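Local coordinates for protein mannan endo-1,4-beta-mannosidase (Mytilus edulis, PDB 2C0H) that hydrolyses internal beta-1,4-mannosidic linkages in the backbones of mannans, cutting mannotetraose and longer oligosaccharides but neither mannobiose nor mannotriose, at residues F109-G114 and G156-M161; N162-E167 and V221-W226. The protein carries 3 engineered substitutions. One frame throughout, in Å; residues are numbered along the deposited sequence.

Contact 1: residues F109-G114 and G156-M161; sequences FTLWNG and GGWDIM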
loop_
_atom_site.group_PDB
_atom_site.type_symbol
_atom_site.label_atom_id
_atom_site.label_comp_id
_atom_site.label_asym_id
_atom_site.label_seq_id
_atom_site.Cartn_x
_atom_site.Cartn_y
_atom_site.Cartn_z
ATOM N N PHE A 109 -1.146 -3.616 -6.163
ATOM C CA PHE A 109 -1.663 -4.777 -5.457
ATOM C C PHE A 109 -1.134 -4.831 -4.004
ATOM O O PHE A 109 0.073 -4.737 -3.757
ATOM C CB PHE A 109 -1.261 -6.078 -6.174
ATOM C CG PHE A 109 -1.961 -6.320 -7.491
ATOM C CD1 PHE A 109 -3.286 -6.743 -7.516
ATOM C CD2 PHE A 109 -1.282 -6.222 -8.686
ATOM C CE1 PHE A 109 -3.928 -7.016 -8.712
ATOM C CE2 PHE A 109 -1.922 -6.483 -9.891
ATOM C CZ PHE A 109 -3.243 -6.889 -9.902
ATOM N N THR A 110 -2.035 -4.973 -3.034
ATOM C CA THR A 110 -1.658 -5.090 -1.617
ATOM C C THR A 110 -1.706 -6.560 -1.203
ATOM O O THR A 110 -2.749 -7.205 -1.282
ATOM C CB THR A 110 -2.601 -4.276 -0.705
ATOM O OG1 THR A 110 -2.619 -2.925 -1.155
ATOM C CG2 THR A 110 -2.146 -4.280 0.711
ATOM N N LEU A 111 -0.585 -7.100 -0.749
ATOM C CA LEU A 111 -0.486 -8.536 -0.517
ATOM C C LEU A 111 -1.274 -9.000 0.724
ATOM O O LEU A 111 -2.133 -9.872 0.586
ATOM C CB LEU A 111 0.998 -8.944 -0.380
ATOM C CG LEU A 111 1.858 -8.706 -1.618
ATOM C CD1 LEU A 111 3.286 -9.107 -1.241
ATOM C CD2 LEU A 111 1.386 -9.441 -2.840
ATOM N N TRP A 112 -0.976 -8.424 1.888
ATOM C CA TRP A 112 -1.508 -8.861 3.202
ATOM C C TRP A 112 -2.245 -7.757 3.948
ATOM O O TRP A 112 -2.126 -6.581 3.613
ATOM C CB TRP A 112 -0.378 -9.384 4.091
ATOM C CG TRP A 112 0.489 -10.389 3.398
ATOM C CD1 TRP A 112 1.759 -10.184 2.924
ATOM C CD2 TRP A 112 0.162 -11.745 3.085
ATOM N NE1 TRP A 112 2.226 -11.316 2.349
ATOM C CE2 TRP A 112 1.276 -12.296 2.426
ATOM C CE3 TRP A 112 -0.973 -12.548 3.284
ATOM C CZ2 TRP A 112 1.305 -13.624 1.978
ATOM C CZ3 TRP A 112 -0.946 -13.870 2.830
ATOM C CH2 TRP A 112 0.194 -14.388 2.186
ATOM N N ASN A 113 -2.993 -8.142 4.980
ATOM C CA ASN A 113 -3.711 -7.182 5.840
ATOM C C ASN A 113 -3.483 -7.447 7.337
ATOM O O ASN A 113 -3.726 -8.560 7.826
ATOM C CB ASN A 113 -5.206 -7.273 5.529
ATOM C CG ASN A 113 -6.028 -6.267 6.307
ATOM O OD1 ASN A 113 -5.538 -5.221 6.713
ATOM N ND2 ASN A 113 -7.302 -6.593 6.509
ATOM N N GLY A 114 -3.082 -6.412 8.076
ATOM C CA GLY A 114 -2.878 -6.479 9.522
ATOM C C GLY A 114 -3.926 -5.760 10.370
ATOM O O GLY A 114 -3.771 -5.652 11.586
ATOM N N GLY A 156 1.440 -0.772 -11.479
ATOM C CA GLY A 156 2.079 0.291 -10.726
ATOM C C GLY A 156 3.084 -0.209 -9.712
ATOM O O GLY A 156 4.189 0.320 -9.622
ATOM N N GLY A 157 2.701 -1.201 -8.912
ATOM C CA GLY A 157 3.596 -1.720 -7.880
ATOM C C GLY A 157 2.897 -2.564 -6.841
ATOM O O GLY A 157 1.771 -3.046 -7.062
ATOM N N TRP A 158 3.607 -2.769 -5.727
ATOM C CA TRP A 158 3.242 -3.721 -4.671
ATOM C C TRP A 158 3.279 -3.070 -3.287
ATOM O O TRP A 158 4.251 -2.425 -2.911
ATOM C CB TRP A 158 4.195 -4.938 -4.691
ATOM C CG TRP A 158 4.307 -5.620 -6.015
ATOM C CD1 TRP A 158 5.263 -5.414 -6.983
ATOM C CD2 TRP A 158 3.445 -6.644 -6.533
ATOM N NE1 TRP A 158 5.035 -6.228 -8.051
ATOM C CE2 TRP A 158 3.933 -7.003 -7.806
ATOM C CE3 TRP A 158 2.293 -7.280 -6.051
ATOM C CZ2 TRP A 158 3.313 -7.967 -8.602
ATOM C CZ3 TRP A 158 1.691 -8.246 -6.835
ATOM C CH2 TRP A 158 2.194 -8.576 -8.099
ATOM N N ASP A 159 2.219 -3.263 -2.510
ATOM C CA ASP A 159 2.153 -2.849 -1.111
ATOM C C ASP A 159 2.217 -4.146 -0.299
ATOM O O ASP A 159 1.366 -5.006 -0.450
ATOM C CB ASP A 159 0.838 -2.060 -0.920
ATOM C CG ASP A 159 0.484 -1.756 0.519
ATOM O OD1 ASP A 159 1.188 -2.140 1.482
ATOM O OD2 ASP A 159 -0.574 -1.082 0.692
ATOM N N ILE A 160 3.250 -4.300 0.520
ATOM C CA ILE A 160 3.437 -5.553 1.263
ATOM C C ILE A 160 2.328 -5.829 2.267
ATOM O O ILE A 160 1.913 -6.966 2.422
ATOM C CB ILE A 160 4.772 -5.606 2.015
ATOM C CG1 ILE A 160 5.946 -5.360 1.069
ATOM C CG2 ILE A 160 4.931 -6.934 2.742
ATOM C CD1 ILE A 160 5.999 -6.207 -0.122
ATOM N N MET A 161 1.862 -4.817 2.977
ATOM C CA MET A 161 0.859 -5.065 4.015
ATOM C C MET A 161 0.079 -3.818 4.326
ATOM O O MET A 161 0.645 -2.742 4.408
ATOM C CB MET A 161 1.499 -5.577 5.307
ATOM C CG MET A 161 0.495 -6.135 6.306
ATOM S SD MET A 161 1.337 -6.901 7.712
ATOM C CE MET A 161 0.268 -8.271 8.070
#
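F109 and W158 point the same way from neighbouring parallel strands, their rings inclined by 30° but slid so far apart that they barely overlap. What touches is the indole corner: CZ3 of W158 sits 3.7 Å from CB of F109, and the adjoining CE3 also receives CD2 of L111, which crosses the indole obliquely. The L111 methyl CD1 meets CD1 of I160 at 4.1 Å, the two side chains lying side by side in the layer covered by helices 131-149 and 198-215.

On the barrel-interior face T110 and D159 run alongside each other. With CG anti to the backbone N (chi1 170°), the D159 carboxylate lies beside T110, whose OG1 gives OD2 a weak bond of 3.3 Å; the stronger partner of OD2 is R63, in a salt bridge. These strands are neighbouring staves of the TIM barrel of glycoside hydrolase family 5, and the ladder between them includes L111 N to D159 O at 2.9 Å. Further on, the I160 carbonyl oxygen lies at the edge of the W112 indole, 3.3 Å from CD1, and also accepts W112 N from above its carbonyl plane. W112 NE1 bonds to Q208. M161 packs CG against W112 CB, then bends at chi3 (-144°) to bring CE within 3.8 Å of G114 N.

Contact 2: residues N162-E167 and V221-W226; sequences NEPEGE and VTVGSW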
loop_
_atom_site.group_PDB
_atom_site.type_symbol
_atom_site.label_atom_id
_atom_site.label_comp_id
_atom_site.label_asym_id
_atom_site.label_seq_id
_atom_site.Cartn_x
_atom_site.Cartn_y
_atom_site.Cartn_z
ATOM N N ASN A 162 -1.229 -3.974 4.490
ATOM C CA ASN A 162 -2.053 -2.921 5.036
ATOM C C ASN A 162 -1.982 -2.894 6.573
ATOM O O ASN A 162 -2.290 -3.887 7.237
ATOM C CB ASN A 162 -3.499 -3.150 4.589
ATOM C CG ASN A 162 -4.405 -2.063 5.057
ATOM O OD1 ASN A 162 -4.250 -0.940 4.626
ATOM N ND2 ASN A 162 -5.284 -2.361 5.999
ATOM N N GLU A 163 -1.583 -1.752 7.123
ATOM C CA GLU A 163 -1.590 -1.467 8.562
ATOM C C GLU A 163 -1.017 -2.548 9.467
ATOM O O GLU A 163 -1.716 -3.112 10.318
ATOM C CB GLU A 163 -3.009 -1.061 9.007
ATOM C CG GLU A 163 -3.523 0.093 8.161
ATOM C CD GLU A 163 -4.837 0.672 8.625
ATOM O OE1 GLU A 163 -5.476 0.062 9.498
ATOM O OE2 GLU A 163 -5.214 1.760 8.110
ATOM N N PRO A 164 0.285 -2.819 9.330
ATOM C CA PRO A 164 0.894 -3.780 10.272
ATOM C C PRO A 164 0.751 -3.421 11.762
ATOM O O PRO A 164 0.794 -4.305 12.627
ATOM C CB PRO A 164 2.378 -3.754 9.893
ATOM C CG PRO A 164 2.492 -3.034 8.637
ATOM C CD PRO A 164 1.262 -2.231 8.404
ATOM N N GLU A 165 0.589 -2.133 12.063
ATOM C CA GLU A 165 0.483 -1.660 13.438
ATOM C C GLU A 165 -0.799 -2.125 14.131
ATOM O O GLU A 165 -0.927 -1.996 15.343
ATOM C CB GLU A 165 0.600 -0.151 13.493
ATOM C CG GLU A 165 1.859 0.389 12.782
ATOM C CD GLU A 165 1.657 0.701 11.301
ATOM O OE1 GLU A 165 0.573 0.402 10.719
ATOM O OE2 GLU A 165 2.611 1.232 10.693
ATOM N N GLY A 166 -1.727 -2.675 13.353
ATOM C CA GLY A 166 -2.907 -3.328 13.926
ATOM C C GLY A 166 -2.562 -4.439 14.902
ATOM O O GLY A 166 -3.327 -4.747 15.830
ATOM N N GLU A 167 -1.399 -5.036 14.691
ATOM C CA GLU A 167 -0.996 -6.232 15.423
ATOM C C GLU A 167 0.368 -6.069 16.127
ATOM O O GLU A 167 0.928 -7.043 16.644
ATOM C CB GLU A 167 -1.064 -7.455 14.478
ATOM C CG GLU A 167 -2.537 -7.792 14.081
ATOM C CD GLU A 167 -2.728 -8.680 12.856
ATOM O OE1 GLU A 167 -1.765 -8.989 12.121
ATOM O OE2 GLU A 167 -3.901 -9.044 12.595
ATOM N N VAL A 221 7.742 -0.619 -4.474
ATOM C CA VAL A 221 7.289 -1.341 -3.272
ATOM C C VAL A 221 7.028 -0.363 -2.104
ATOM O O VAL A 221 7.805 0.552 -1.842
ATOM C CB VAL A 221 8.338 -2.396 -2.830
ATOM C CG1 VAL A 221 7.837 -3.193 -1.640
ATOM C CG2 VAL A 221 8.684 -3.334 -3.975
ATOM N N THR A 222 5.924 -0.574 -1.387
ATOM C CA THR A 222 5.575 0.243 -0.243
ATOM C C THR A 222 4.903 -0.603 0.870
ATOM O O THR A 222 4.817 -1.831 0.751
ATOM C CB THR A 222 4.679 1.431 -0.695
ATOM O OG1 THR A 222 4.522 2.364 0.381
ATOM C CG2 THR A 222 3.314 0.959 -1.132
ATOM N N VAL A 223 4.491 0.060 1.951
ATOM C CA VAL A 223 3.682 -0.495 3.050
ATOM C C VAL A 223 2.671 0.570 3.459
ATOM O O VAL A 223 3.036 1.716 3.614
ATOM C CB VAL A 223 4.543 -0.841 4.276
ATOM C CG1 VAL A 223 3.680 -1.256 5.483
ATOM C CG2 VAL A 223 5.507 -1.937 3.933
ATOM N N GLY A 224 1.415 0.185 3.632
ATOM C CA GLY A 224 0.390 1.131 4.081
ATOM C C GLY A 224 0.294 1.298 5.597
ATOM O O GLY A 224 -0.447 0.571 6.258
ATOM N N SER A 225 1.025 2.265 6.149
ATOM C CA SER A 225 1.100 2.506 7.589
ATOM C C SER A 225 -0.172 3.164 8.114
ATOM O O SER A 225 -0.717 4.050 7.475
ATOM C CB SER A 225 2.317 3.378 7.929
ATOM O OG SER A 225 2.368 3.648 9.308
ATOM N N TRP A 226 -0.619 2.725 9.280
ATOM C CA TRP A 226 -1.891 3.193 9.848
ATOM C C TRP A 226 -1.893 4.636 10.332
ATOM O O TRP A 226 -2.947 5.279 10.344
ATOM C CB TRP A 226 -2.360 2.229 10.954
ATOM C CG TRP A 226 -2.621 2.833 12.306
ATOM C CD1 TRP A 226 -3.842 3.155 12.850
ATOM C CD2 TRP A 226 -1.650 3.160 13.305
ATOM N NE1 TRP A 226 -3.677 3.667 14.101
ATOM C CE2 TRP A 226 -2.345 3.683 14.414
ATOM C CE3 TRP A 226 -0.255 3.069 13.371
ATOM C CZ2 TRP A 226 -1.696 4.111 15.568
ATOM C CZ3 TRP A 226 0.389 3.498 14.517
ATOM C CH2 TRP A 226 -0.330 4.021 15.601
HETATM O O HOH W 1 -5.570 4.244 9.812
#
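E165 reaches across to S225 and W226 with both carboxylate oxygens. Its CG lies anti to the carbonyl carbon, and a bend at chi2 (90°) turns the carboxylate back toward the end of strand 221-225. There OE1 accepts W226 N at 3.0 Å and OE2 accepts the S225 hydroxyl OG at 2.8 Å, both donors standing above the carboxylate plane. Y241 OH is a further partner of OE2; with three bonds in all, the carboxylate of this buried residue is held against rotation. An alanine here would probably leave W226 N and S225 OG without their acceptor and set the tryptophan backbone freer to shift.

The same glutamate packs against the indole: E165 CB approaches W226 CE3 to 3.3 Å and E165 CG lies almost as near, the carboxylate and ring planes being 45° apart. At a chi1 of 124°, away from the staggered positions, W226 brings its indole against this CB and CG and also meets the W191 ring. The contact lies at the C-terminal ends of two adjacent TIM-barrel strands, where family 5 enzymes carry their active site; by similarity E163 is the proton donor, and N162 and W226 bind substrate. E163 N bonds to G224 O at 2.7 Å. Beyond CG the E163 side chain is extended and crosses W226 at about a right angle, E163 CG resting 3.7 Å from W226 CB. A water donates to E163 OE2 and to W226 O, bridging the two residues, while OE2 also bonds to H263. On the side of helix 198-215, P164 CG packs on V223 CG1 at 3.8 Å. The N162 amide is engaged elsewhere, OD1 with R63 and ND2 with N113.

In the fold
From the N terminus, the chain runs through strand 106-113, then helices 121-129 and 131-149, before returning in strand 155-162; contact 1 closes this excursion of 41 residues between its segments. Contact 2 opens directly afterwards, at N162, and closes when strand 221-225 comes in after a long loop and helix 198-215. The two closures are therefore in series, neither enclosing nor crossing the other. Together they join three consecutive parallel strands of the barrel, with 155-162 in the middle. They meet where W112 O and G114 N probably bond to the backbone of N162, and where D159 OD1 packs against V223 CA, across the neighbouring strands 155-162 and 221-225.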